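Local coordinates for protein KP6 killer toxin subunit alpha (Ustilago maydis virus P6, PDB 4GVB) that is the alpha subunit of a secreted, virus-encoded heterodimeric toxin lethal to sensitive fungal cells, and recognises cellular receptors before the complex with the beta subunit acts, at residues 59-64 and 70-75; 3-6 and 11-14; 33-38 and 49-54; 16-21 and 63-68. One frame throughout, in Å; residues are numbered along the deposited sequence.

Interaction 1 of 4, residues 59-64 and 70-75; sequences NQFYSH and NNMSCR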
loop_
_atom_site.group_PDB
_atom_site.type_symbol
_atom_site.label_atom_id
_atom_site.label_comp_id
_atom_site.label_asym_id
_atom_site.label_seq_id
_atom_site.Cartn_x
_atom_site.Cartn_y
_atom_site.Cartn_z
ATOM N N ASN A 59 -0.681 -17.210 2.542
ATOM C CA ASN A 59 0.555 -16.873 3.238
ATOM C C ASN A 59 1.328 -15.793 2.503
ATOM O O ASN A 59 1.793 -14.821 3.108
ATOM C CB ASN A 59 1.439 -18.104 3.401
ATOM C CG ASN A 59 2.484 -17.924 4.483
ATOM O OD1 ASN A 59 2.198 -17.384 5.562
ATOM N ND2 ASN A 59 3.702 -18.373 4.205
ATOM N N GLN A 60 1.493 -15.990 1.197
ATOM C CA GLN A 60 2.145 -15.008 0.347
ATOM C C GLN A 60 1.426 -13.666 0.436
ATOM O O GLN A 60 2.052 -12.637 0.678
ATOM C CB GLN A 60 2.187 -15.479 -1.116
ATOM C CG GLN A 60 3.079 -16.695 -1.376
ATOM C CD GLN A 60 2.387 -18.044 -1.101
ATOM O OE1 GLN A 60 1.356 -18.114 -0.432
ATOM N NE2 GLN A 60 2.970 -19.116 -1.627
ATOM N N PHE A 61 0.110 -13.667 0.237
ATOM C CA PHE A 61 -0.633 -12.420 0.271
ATOM C C PHE A 61 -0.471 -11.740 1.628
ATOM O O PHE A 61 -0.342 -10.505 1.723
ATOM C CB PHE A 61 -2.111 -12.657 -0.057
ATOM C CG PHE A 61 -2.893 -11.394 -0.191
ATOM C CD1 PHE A 61 -2.723 -10.583 -1.293
ATOM C CD2 PHE A 61 -3.792 -11.010 0.797
ATOM C CE1 PHE A 61 -3.426 -9.407 -1.423
ATOM C CE2 PHE A 61 -4.490 -9.816 0.676
ATOM C CZ PHE A 61 -4.314 -9.026 -0.432
ATOM N N TYR A 62 -0.454 -12.549 2.679
ATOM C CA TYR A 62 -0.274 -12.024 4.026
ATOM C C TYR A 62 1.029 -11.258 4.161
ATOM O O TYR A 62 1.094 -10.245 4.866
ATOM C CB TYR A 62 -0.288 -13.139 5.073
ATOM C CG TYR A 62 0.038 -12.597 6.461
ATOM C CD1 TYR A 62 -0.921 -11.925 7.209
ATOM C CD2 TYR A 62 1.308 -12.738 7.004
ATOM C CE1 TYR A 62 -0.622 -11.424 8.477
ATOM C CE2 TYR A 62 1.613 -12.235 8.260
ATOM C CZ TYR A 62 0.644 -11.583 8.985
ATOM O OH TYR A 62 0.952 -11.091 10.229
ATOM N N SER A 63 2.078 -11.760 3.521
ATOM C CA SER A 63 3.385 -11.131 3.646
ATOM C C SER A 63 3.337 -9.747 3.033
ATOM O O SER A 63 4.022 -8.835 3.492
ATOM C CB SER A 63 4.482 -11.967 2.989
ATOM O OG SER A 63 4.533 -11.719 1.592
ATOM N N HIS A 64 2.511 -9.579 2.003
ATOM C CA HIS A 64 2.347 -8.267 1.397
ATOM C C HIS A 64 1.587 -7.323 2.333
ATOM O O HIS A 64 2.076 -6.227 2.639
ATOM C CB HIS A 64 1.676 -8.350 0.013
ATOM C CG HIS A 64 1.361 -7.011 -0.571
ATOM N ND1 HIS A 64 0.093 -6.456 -0.535
ATOM C CD2 HIS A 64 2.148 -6.101 -1.190
ATOM C CE1 HIS A 64 0.122 -5.260 -1.096
ATOM N NE2 HIS A 64 1.358 -5.022 -1.506
ATOM N N ASN A 70 -0.116 -3.840 7.726
ATOM C CA ASN A 70 -1.547 -4.120 7.773
ATOM C C ASN A 70 -1.858 -5.531 8.256
ATOM O O ASN A 70 -0.976 -6.382 8.360
ATOM C CB ASN A 70 -2.192 -3.922 6.400
ATOM C CG ASN A 70 -2.082 -2.509 5.898
ATOM O OD1 ASN A 70 -2.205 -1.552 6.660
ATOM N ND2 ASN A 70 -1.851 -2.365 4.603
ATOM N N ASN A 71 -3.131 -5.771 8.545
ATOM C CA ASN A 71 -3.598 -7.127 8.806
ATOM C C ASN A 71 -4.194 -7.722 7.531
ATOM O O ASN A 71 -4.243 -7.056 6.489
ATOM C CB ASN A 71 -4.632 -7.136 9.935
ATOM C CG ASN A 71 -4.052 -6.654 11.270
ATOM O OD1 ASN A 71 -4.687 -5.880 11.991
ATOM N ND2 ASN A 71 -2.843 -7.111 11.597
ATOM N N MET A 72 -4.643 -8.973 7.599
ATOM C CA MET A 72 -5.321 -9.568 6.451
ATOM C C MET A 72 -6.609 -10.263 6.877
ATOM O O MET A 72 -6.641 -10.951 7.887
ATOM C CB MET A 72 -4.412 -10.575 5.755
ATOM C CG MET A 72 -5.107 -11.334 4.635
ATOM S SD MET A 72 -4.042 -12.621 3.968
ATOM C CE MET A 72 -4.048 -13.812 5.306
ATOM N N SER A 73 -7.670 -10.057 6.105
ATOM C CA SER A 73 -8.882 -10.850 6.250
ATOM C C SER A 73 -9.083 -11.731 5.025
ATOM O O SER A 73 -8.828 -11.310 3.893
ATOM C CB SER A 73 -10.105 -9.961 6.440
ATOM O OG SER A 73 -10.140 -9.403 7.742
ATOM N N CYS A 74 -9.546 -12.954 5.268
ATOM C CA CYS A 74 -9.857 -13.899 4.198
ATOM C C CYS A 74 -11.214 -14.557 4.442
ATOM O O CYS A 74 -11.561 -14.857 5.578
ATOM C CB CYS A 74 -8.792 -14.988 4.126
ATOM S SG CYS A 74 -7.203 -14.451 3.472
ATOM N N ARG A 75 -11.970 -14.772 3.368
ATOM C CA ARG A 75 -13.160 -15.611 3.408
ATOM C C ARG A 75 -12.905 -16.858 2.558
ATOM O O ARG A 75 -12.255 -16.788 1.515
ATOM C CB ARG A 75 -14.380 -14.854 2.867
ATOM C CG ARG A 75 -14.706 -13.547 3.583
ATOM C CD ARG A 75 -15.435 -13.793 4.906
ATOM N NE ARG A 75 -15.517 -12.593 5.747
ATOM C CZ ARG A 75 -14.766 -12.370 6.826
ATOM N NH1 ARG A 75 -13.865 -13.265 7.218
ATOM N NH2 ARG A 75 -14.914 -11.245 7.520
HETATM O O HOH W 1 -1.529 -9.495 11.094
#

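Interaction 2 of 4, residues 3-6 and 11-14; sequences AFCA and SCKW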
loop_
_atom_site.group_PDB
_atom_site.type_symbol
_atom_site.label_atom_id
_atom_site.label_comp_id
_atom_site.label_asym_id
_atom_site.label_seq_id
_atom_site.Cartn_x
_atom_site.Cartn_y
_atom_site.Cartn_z
ATOM N N ALA A 3 -7.716 -21.608 -13.749
ATOM C CA ALA A 3 -8.107 -21.009 -15.016
ATOM C C ALA A 3 -9.408 -20.252 -14.878
ATOM O O ALA A 3 -9.516 -19.110 -15.332
ATOM C CB ALA A 3 -8.239 -22.076 -16.074
ATOM N N PHE A 4 -10.394 -20.898 -14.258
ATOM C CA PHE A 4 -11.690 -20.265 -14.039
ATOM C C PHE A 4 -11.515 -19.070 -13.110
ATOM O O PHE A 4 -12.131 -18.033 -13.306
ATOM C CB PHE A 4 -12.665 -21.235 -13.395
ATOM C CG PHE A 4 -12.965 -22.449 -14.234
ATOM C CD1 PHE A 4 -12.790 -22.432 -15.599
ATOM C CD2 PHE A 4 -13.432 -23.600 -13.639
ATOM C CE1 PHE A 4 -13.080 -23.557 -16.369
ATOM C CE2 PHE A 4 -13.711 -24.724 -14.396
ATOM C CZ PHE A 4 -13.533 -24.705 -15.754
ATOM N N CYS A 5 -10.698 -19.251 -12.078
ATOM C CA CYS A 5 -10.518 -18.206 -11.068
ATOM C C CYS A 5 -9.758 -16.980 -11.593
ATOM O O CYS A 5 -10.262 -15.858 -11.549
ATOM C CB CYS A 5 -9.845 -18.766 -9.822
ATOM S SG CYS A 5 -9.706 -17.510 -8.519
ATOM N N ALA A 6 -8.546 -17.189 -12.098
ATOM C CA ALA A 6 -7.764 -16.076 -12.640
ATOM C C ALA A 6 -8.458 -15.432 -13.833
ATOM O O ALA A 6 -8.380 -14.214 -14.049
ATOM C CB ALA A 6 -6.346 -16.565 -13.016
ATOM N N SER A 11 -14.921 -20.244 -9.290
ATOM C CA SER A 11 -14.275 -21.408 -8.700
ATOM C C SER A 11 -13.009 -21.040 -7.933
ATOM O O SER A 11 -12.094 -21.843 -7.835
ATOM C CB SER A 11 -13.942 -22.460 -9.770
ATOM O OG SER A 11 -15.093 -22.773 -10.544
ATOM N N CYS A 12 -12.949 -19.821 -7.415
ATOM C CA CYS A 12 -11.898 -19.475 -6.476
ATOM C C CYS A 12 -12.208 -20.136 -5.140
ATOM O O CYS A 12 -13.337 -20.587 -4.905
ATOM C CB CYS A 12 -11.772 -17.958 -6.326
ATOM S SG CYS A 12 -11.609 -17.090 -7.896
ATOM N N LYS A 13 -11.205 -20.219 -4.277
ATOM C CA LYS A 13 -11.376 -20.847 -2.978
ATOM C C LYS A 13 -11.209 -19.854 -1.836
ATOM O O LYS A 13 -11.720 -20.061 -0.742
ATOM C CB LYS A 13 -10.413 -22.025 -2.827
ATOM C CG LYS A 13 -10.573 -23.046 -3.942
ATOM C CD LYS A 13 -9.764 -24.310 -3.694
ATOM C CE LYS A 13 -10.142 -25.377 -4.720
ATOM N NZ LYS A 13 -9.995 -26.767 -4.205
ATOM N N TRP A 14 -10.495 -18.769 -2.105
ATOM C CA TRP A 14 -10.218 -17.772 -1.085
ATOM C C TRP A 14 -10.464 -16.373 -1.630
ATOM O O TRP A 14 -10.287 -16.115 -2.830
ATOM C CB TRP A 14 -8.774 -17.896 -0.608
ATOM C CG TRP A 14 -8.426 -19.236 -0.044
ATOM C CD1 TRP A 14 -7.659 -20.209 -0.628
ATOM C CD2 TRP A 14 -8.817 -19.745 1.229
ATOM N NE1 TRP A 14 -7.557 -21.294 0.210
ATOM C CE2 TRP A 14 -8.262 -21.032 1.357
ATOM C CE3 TRP A 14 -9.587 -19.233 2.278
ATOM C CZ2 TRP A 14 -8.452 -21.817 2.491
ATOM C CZ3 TRP A 14 -9.780 -20.017 3.405
ATOM C CH2 TRP A 14 -9.213 -21.294 3.502
#

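Interaction 3 of 4, residues 33-38 and 49-54; sequences AGCGDH and GHCLFS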
loop_
_atom_site.group_PDB
_atom_site.type_symbol
_atom_site.label_atom_id
_atom_site.label_comp_id
_atom_site.label_asym_id
_atom_site.label_seq_id
_atom_site.Cartn_x
_atom_site.Cartn_y
_atom_site.Cartn_z
ATOM N N ALA A 33 -2.216 -3.783 -4.901
ATOM C CA ALA A 33 -0.771 -3.906 -5.105
ATOM C C ALA A 33 -0.230 -5.307 -4.866
ATOM O O ALA A 33 0.903 -5.628 -5.262
ATOM C CB ALA A 33 -0.025 -2.889 -4.222
ATOM N N GLY A 34 -1.027 -6.127 -4.181
ATOM C CA GLY A 34 -0.694 -7.510 -3.904
ATOM C C GLY A 34 -1.514 -8.502 -4.715
ATOM O O GLY A 34 -1.547 -9.676 -4.389
ATOM N N CYS A 35 -2.131 -8.044 -5.796
ATOM C CA CYS A 35 -3.053 -8.889 -6.566
ATOM C C CYS A 35 -2.961 -8.687 -8.085
ATOM O O CYS A 35 -2.283 -7.781 -8.576
ATOM C CB CYS A 35 -4.492 -8.600 -6.125
ATOM S SG CYS A 35 -5.623 -10.004 -6.381
ATOM N N GLY A 36 -3.658 -9.535 -8.831
ATOM C CA GLY A 36 -3.828 -9.303 -10.251
ATOM C C GLY A 36 -2.526 -9.522 -10.971
ATOM O O GLY A 36 -1.948 -10.602 -10.871
ATOM N N ASP A 37 -2.068 -8.505 -11.700
ATOM C CA ASP A 37 -0.780 -8.585 -12.386
ATOM C C ASP A 37 0.340 -8.924 -11.399
ATOM O O ASP A 37 1.387 -9.447 -11.787
ATOM C CB ASP A 37 -0.435 -7.259 -13.074
ATOM C CG ASP A 37 -1.347 -6.940 -14.258
ATOM O OD1 ASP A 37 -1.857 -7.876 -14.912
ATOM O OD2 ASP A 37 -1.529 -5.734 -14.539
ATOM N N HIS A 38 0.123 -8.625 -10.120
ATOM C CA HIS A 38 1.205 -8.717 -9.135
ATOM C C HIS A 38 1.282 -10.076 -8.481
ATOM O O HIS A 38 2.258 -10.387 -7.796
ATOM C CB HIS A 38 1.045 -7.636 -8.060
ATOM C CG HIS A 38 0.946 -6.253 -8.617
ATOM N ND1 HIS A 38 2.001 -5.626 -9.241
ATOM C CD2 HIS A 38 -0.087 -5.379 -8.655
ATOM C CE1 HIS A 38 1.625 -4.424 -9.636
ATOM N NE2 HIS A 38 0.365 -4.249 -9.287
ATOM N N GLY A 49 -12.692 -4.608 -4.275
ATOM C CA GLY A 49 -11.304 -4.428 -3.899
ATOM C C GLY A 49 -10.725 -5.605 -3.127
ATOM O O GLY A 49 -9.989 -5.392 -2.168
ATOM N N HIS A 50 -11.057 -6.831 -3.544
ATOM C CA HIS A 50 -10.576 -8.058 -2.893
ATOM C C HIS A 50 -9.704 -8.885 -3.839
ATOM O O HIS A 50 -9.775 -8.714 -5.064
ATOM C CB HIS A 50 -11.745 -8.922 -2.406
ATOM C CG HIS A 50 -12.584 -8.268 -1.358
ATOM N ND1 HIS A 50 -13.875 -8.669 -1.080
ATOM C CD2 HIS A 50 -12.323 -7.240 -0.517
ATOM C CE1 HIS A 50 -14.365 -7.921 -0.109
ATOM N NE2 HIS A 50 -13.443 -7.044 0.251
ATOM N N CYS A 51 -8.880 -9.764 -3.268
ATOM C CA CYS A 51 -8.003 -10.628 -4.059
ATOM C C CYS A 51 -8.417 -12.085 -3.935
ATOM O O CYS A 51 -8.432 -12.642 -2.839
ATOM C CB CYS A 51 -6.531 -10.497 -3.644
ATOM S SG CYS A 51 -5.345 -11.258 -4.818
ATOM N N LEU A 52 -8.714 -12.695 -5.077
ATOM C CA LEU A 52 -9.212 -14.059 -5.115
ATOM C C LEU A 52 -8.176 -15.003 -5.715
ATOM O O LEU A 52 -7.380 -14.606 -6.562
ATOM C CB LEU A 52 -10.543 -14.114 -5.879
ATOM C CG LEU A 52 -11.726 -13.511 -5.117
ATOM C CD1 LEU A 52 -11.657 -12.006 -5.113
ATOM C CD2 LEU A 52 -13.071 -13.961 -5.701
ATOM N N PHE A 53 -8.167 -16.242 -5.235
ATOM C CA PHE A 53 -7.339 -17.281 -5.807
ATOM C C PHE A 53 -7.836 -18.694 -5.466
ATOM O O PHE A 53 -8.552 -18.917 -4.472
ATOM C CB PHE A 53 -5.838 -17.122 -5.452
ATOM C CG PHE A 53 -5.583 -16.521 -4.094
ATOM C CD1 PHE A 53 -5.715 -17.284 -2.936
ATOM C CD2 PHE A 53 -5.201 -15.186 -3.974
ATOM C CE1 PHE A 53 -5.487 -16.716 -1.680
ATOM C CE2 PHE A 53 -4.962 -14.610 -2.719
ATOM C CZ PHE A 53 -5.114 -15.374 -1.576
ATOM N N SER A 54 -7.441 -19.641 -6.304
ATOM C CA SER A 54 -7.815 -21.036 -6.104
ATOM C C SER A 54 -6.726 -21.726 -5.294
ATOM O O SER A 54 -6.987 -22.307 -4.246
ATOM C CB SER A 54 -8.025 -21.739 -7.460
ATOM O OG SER A 54 -8.280 -23.122 -7.277
#

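Interaction 4 of 4, residues 16-21 and 63-68; sequences CWCTAH and SHCSSL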
loop_
_atom_site.group_PDB
_atom_site.type_symbol
_atom_site.label_atom_id
_atom_site.label_comp_id
_atom_site.label_asym_id
_atom_site.label_seq_id
_atom_site.Cartn_x
_atom_site.Cartn_y
_atom_site.Cartn_z
ATOM N N CYS A 16 -9.400 -12.576 -0.222
ATOM C CA CYS A 16 -8.638 -11.942 0.861
ATOM C C CYS A 16 -8.403 -10.459 0.606
ATOM O O CYS A 16 -8.463 -10.006 -0.530
ATOM C CB CYS A 16 -7.276 -12.630 1.028
ATOM S SG CYS A 16 -7.294 -14.373 1.448
ATOM N N TRP A 17 -8.139 -9.708 1.675
ATOM C CA TRP A 17 -7.832 -8.285 1.550
ATOM C C TRP A 17 -7.007 -7.752 2.715
ATOM O O TRP A 17 -7.035 -8.296 3.824
ATOM C CB TRP A 17 -9.101 -7.439 1.374
ATOM C CG TRP A 17 -10.089 -7.525 2.502
ATOM C CD1 TRP A 17 -10.209 -6.668 3.570
ATOM C CD2 TRP A 17 -11.117 -8.511 2.663
ATOM N NE1 TRP A 17 -11.233 -7.080 4.388
ATOM C CE2 TRP A 17 -11.812 -8.201 3.851
ATOM C CE3 TRP A 17 -11.509 -9.630 1.922
ATOM C CZ2 TRP A 17 -12.881 -8.969 4.309
ATOM C CZ3 TRP A 17 -12.567 -10.393 2.385
ATOM C CH2 TRP A 17 -13.236 -10.062 3.568
ATOM N N CYS A 18 -6.284 -6.666 2.454
ATOM C CA CYS A 18 -5.535 -5.980 3.500
ATOM C C CYS A 18 -6.477 -5.130 4.358
ATOM O O CYS A 18 -7.410 -4.537 3.843
ATOM C CB CYS A 18 -4.455 -5.092 2.876
ATOM S SG CYS A 18 -3.205 -6.006 1.943
ATOM N N THR A 19 -6.220 -5.081 5.664
ATOM C CA THR A 19 -7.016 -4.266 6.578
ATOM C C THR A 19 -6.157 -3.346 7.438
ATOM O O THR A 19 -5.093 -3.728 7.901
ATOM C CB THR A 19 -7.909 -5.127 7.491
ATOM O OG1 THR A 19 -7.097 -5.989 8.294
ATOM C CG2 THR A 19 -8.863 -5.966 6.659
ATOM N N ALA A 20 -6.619 -2.120 7.625
ATOM C CA ALA A 20 -5.927 -1.171 8.491
ATOM C C ALA A 20 -5.985 -1.674 9.921
ATOM O O ALA A 20 -7.045 -2.093 10.393
ATOM C CB ALA A 20 -6.566 0.177 8.385
ATOM N N HIS A 21 -4.853 -1.670 10.616
ATOM C CA HIS A 21 -4.879 -2.063 12.018
ATOM C C HIS A 21 -5.774 -1.090 12.809
ATOM O O HIS A 21 -5.973 0.053 12.398
ATOM C CB HIS A 21 -3.464 -2.173 12.602
ATOM C CG HIS A 21 -2.814 -0.854 12.900
ATOM N ND1 HIS A 21 -1.537 -0.544 12.480
ATOM C CD2 HIS A 21 -3.253 0.221 13.596
ATOM C CE1 HIS A 21 -1.220 0.672 12.899
ATOM N NE2 HIS A 21 -2.245 1.158 13.578
ATOM N N SER A 63 2.078 -11.760 3.521
ATOM C CA SER A 63 3.385 -11.131 3.646
ATOM C C SER A 63 3.337 -9.747 3.033
ATOM O O SER A 63 4.022 -8.835 3.492
ATOM C CB SER A 63 4.482 -11.967 2.989
ATOM O OG SER A 63 4.533 -11.719 1.592
ATOM N N HIS A 64 2.511 -9.579 2.003
ATOM C CA HIS A 64 2.347 -8.267 1.397
ATOM C C HIS A 64 1.587 -7.323 2.333
ATOM O O HIS A 64 2.076 -6.227 2.639
ATOM C CB HIS A 64 1.676 -8.350 0.013
ATOM C CG HIS A 64 1.361 -7.011 -0.571
ATOM N ND1 HIS A 64 0.093 -6.456 -0.535
ATOM C CD2 HIS A 64 2.148 -6.101 -1.190
ATOM C CE1 HIS A 64 0.122 -5.260 -1.096
ATOM N NE2 HIS A 64 1.358 -5.022 -1.506
ATOM N N CYS A 65 0.404 -7.732 2.795
ATOM C CA CYS A 65 -0.357 -6.879 3.713
ATOM C C CYS A 65 0.505 -6.519 4.910
ATOM O O CYS A 65 0.540 -5.360 5.327
ATOM C CB CYS A 65 -1.642 -7.562 4.193
ATOM S SG CYS A 65 -2.862 -7.766 2.883
ATOM N N SER A 66 1.199 -7.517 5.450
ATOM C CA SER A 66 2.054 -7.329 6.617
ATOM C C SER A 66 3.263 -6.418 6.361
ATOM O O SER A 66 3.683 -5.672 7.259
ATOM C CB SER A 66 2.512 -8.686 7.155
ATOM O OG SER A 66 3.498 -8.520 8.157
ATOM N N SER A 67 3.817 -6.472 5.149
ATOM C CA SER A 67 4.924 -5.583 4.779
ATOM C C SER A 67 4.502 -4.113 4.835
ATOM O O SER A 67 5.334 -3.207 5.050
ATOM C CB SER A 67 5.467 -5.918 3.381
ATOM O OG SER A 67 4.626 -5.436 2.326
ATOM N N LEU A 68 3.203 -3.881 4.651
ATOM C CA LEU A 68 2.632 -2.533 4.679
ATOM C C LEU A 68 2.012 -2.181 6.034
ATOM O O LEU A 68 1.217 -1.250 6.132
ATOM C CB LEU A 68 1.584 -2.366 3.570
ATOM C CG LEU A 68 2.131 -2.355 2.145
ATOM C CD1 LEU A 68 0.979 -2.328 1.142
ATOM C CD2 LEU A 68 3.076 -1.170 1.943
#

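Interaction 1 of 4, residues 59-64 and 70-75
M72 runs out from its strand fully extended through chi1 and chi2 (174° and -174°) and then turns at chi3, 72°, which places its sulfur and methyl group between the successive helix residues F61 and Y62. F61 and Y62 both hold CG anti to the backbone N, and as successive helix residues they flank the incoming thioether. SD meets the rim of the F61 ring, 3.6 Å from CD2 of F61, lying near the ring plane and not above a face. The sulfur also nears the helix backbone, with M72 SD 3.8 Å from the amide N of Y62. Beyond it, CE of M72 rests 3.8 Å from CB of Y62, while M72 CB lies 4.0 Å from Y62 CD1 at the edge of the tyrosine ring. Dispersion thus holds the inner part of the contact together. At its outer end the two segments are linked through one water, which sits in the plane of the tyrosine ring 3.1 Å from Y62 OH and accepts a bond from ND2 of N71 at 2.8 Å. N71 is a predicted N-glycosylation site, although no sugar is present. Strand 71-76 is an edge strand of the sheet within this chain and pairs with strand 14-19; the disulfide C74–C16 reinforces that pairing. F61 also touches T31 and C51. The thioether at the ring edge is a Met-aromatic contact, joining helix 58-67 to an edge strand in a helix-on-sheet α/β sandwich.

Interaction 2 of 4, residues 3-6 and 11-14
S11, which touches F4 at the outer end of the contact, has a backbone in the left-handed helical region (phi 61°), a turn that leads the chain back past helix 2-8. Its OG approaches the phenylalanine obliquely, 3.6 Å from CD2 of F4, and its CB lies 4.0 Å from F4 CB; the touch is plain van der Waals packing. The carbonyl O of S11 passes 4.3 Å from CB of C5, next to the covalent link. C12 follows and carries that link: its SG is joined to C5 SG at 2.0 Å, with a right-handed C–S–S–C torsion of 103°, somewhat wider than a right angle. On the helix side C5 holds SG anti to its backbone N (chi1 -176°), whereas at C12 the sulfur is anti to the carbonyl carbon. K13 then directs the end of its side chain away from the helix, and W14 begins strand 14-19, its indole in a cation-pi contact with R58. K13 and W14 lie together opposite F53, whose O both backbone N atoms approach, as a classic beta bulge at the start of the strand. The disulfide therefore closes a small loop that folds the N-terminal helix 2-8 back onto the chain leading into the sheet; C12 packs on L52 of strand 50-53 and on L77 near the C-terminus, and C5 SG rests 3.6 Å from CA of F53.

Interaction 3 of 4, residues 33-38 and 49-54
C35 and C51 bring a loop and a strand to 5.8 Å between their CA atoms, the nearest backbone approach of the two segments. C35 itself is extended; after it G36 takes a positive phi of 71°, and the chain curls into a short 3-10 turn in which H38 N bonds to C35 O at 3.0 Å. The other segment enters strand 50-53 through G49, also at positive phi, where G49 and H50 together lie opposite D45 as a G1 beta bulge. Side chains alternate along this strand: CB of C51 and of F53 point to the loop, those of H50 and L52 away from it. The contact is almost wholly the disulfide, with C35 SG and C51 SG 2.0 Å apart and a C–S–S–C torsion of 87°, right-handed and close to the relaxed value. Both sulfurs lie anti to their backbone N (chi1 -154° at C35), and C35 CB ends 3.7 Å from C51 CB. Between the two segments little else touches: G34 O is 4.1 Å from C51 SG. Other parts of the fold close round the bridge: S42 lies against both cysteines, Y44 against C35, and F61 of helix 58-67 against C51. On the far face of the strand, the imidazole of H50 stacks on W17 and bonds through its two nitrogens to E15 and E26, which probably favours its protonated form. The cystine is buried and carries no ionisable thiol: it ties the loop after helix 28-33 to an inner strand covalently, as suits a secreted protein.

Interaction 4 of 4, residues 16-21 and 63-68
C18 and C65 form the tight part of this contact, a buried disulfide with their SG atoms 2.0 Å apart. Its C–S–S–C torsion, -85°, is left-handed and near the relaxed value; in both residues SG stands anti to the carbonyl carbon, and the CA atoms are 5.3 Å apart. The rest of the close packing is slight: C65 SG passes 4.1 Å from the carbonyl C of W17, along the backbone of the strand. F61, A30 and N70 touch C18, whose amide N is hydrogen-bonded to T31 OG1, and the bridge is buried between helix and sheet. The contact is looser at H64, whose partly exposed imidazole stands with its ring centre 5.1 Å from C18 SG, oblique to the sulfur. Towards the end of the helix, S67 OG turns back and donates to H64 O at 2.7 Å, in the carbonyl plane on a lone pair; the same oxygen also accepts L68 N, so two donors hold it. A different end of the contact borders the heterodimer interface: L68, buried and the first residue to leave helical geometry, bonds through its O to S68 OG of the beta subunit, and H21 meets the ring of H69 of that chain. The strand and helix segments run nearly parallel, 11° between directions, with axes 8.5 Å apart: helix 58-67 lies along an inner strand of an antiparallel sheet and is stapled to it by a cystine, as in disulfide-rich α/β sandwich proteins.

In the fold
Interactions 1 and 4 share S63 and H64 on helix 58-67; their centres are about 5 Å apart, and the C16–C74 disulfide joins their neighbouring strands. Interaction 3 lies about 4 Å from the centre of the chain, nested inside the loop that interaction 4 closes; it meets interaction 1 where F61 CD1 packs 3.4 Å from G34 O. C51 N lies 2.8 Å from C16 O, a probable hydrogen bond between interactions 3 and 4. Interaction 2 lies on the opposite side of the chain's centre from interaction 4, the two centres about 21 Å apart, and reaches interaction 3 through F53. The beta subunit touches interactions 1 and 4 but not interaction 2.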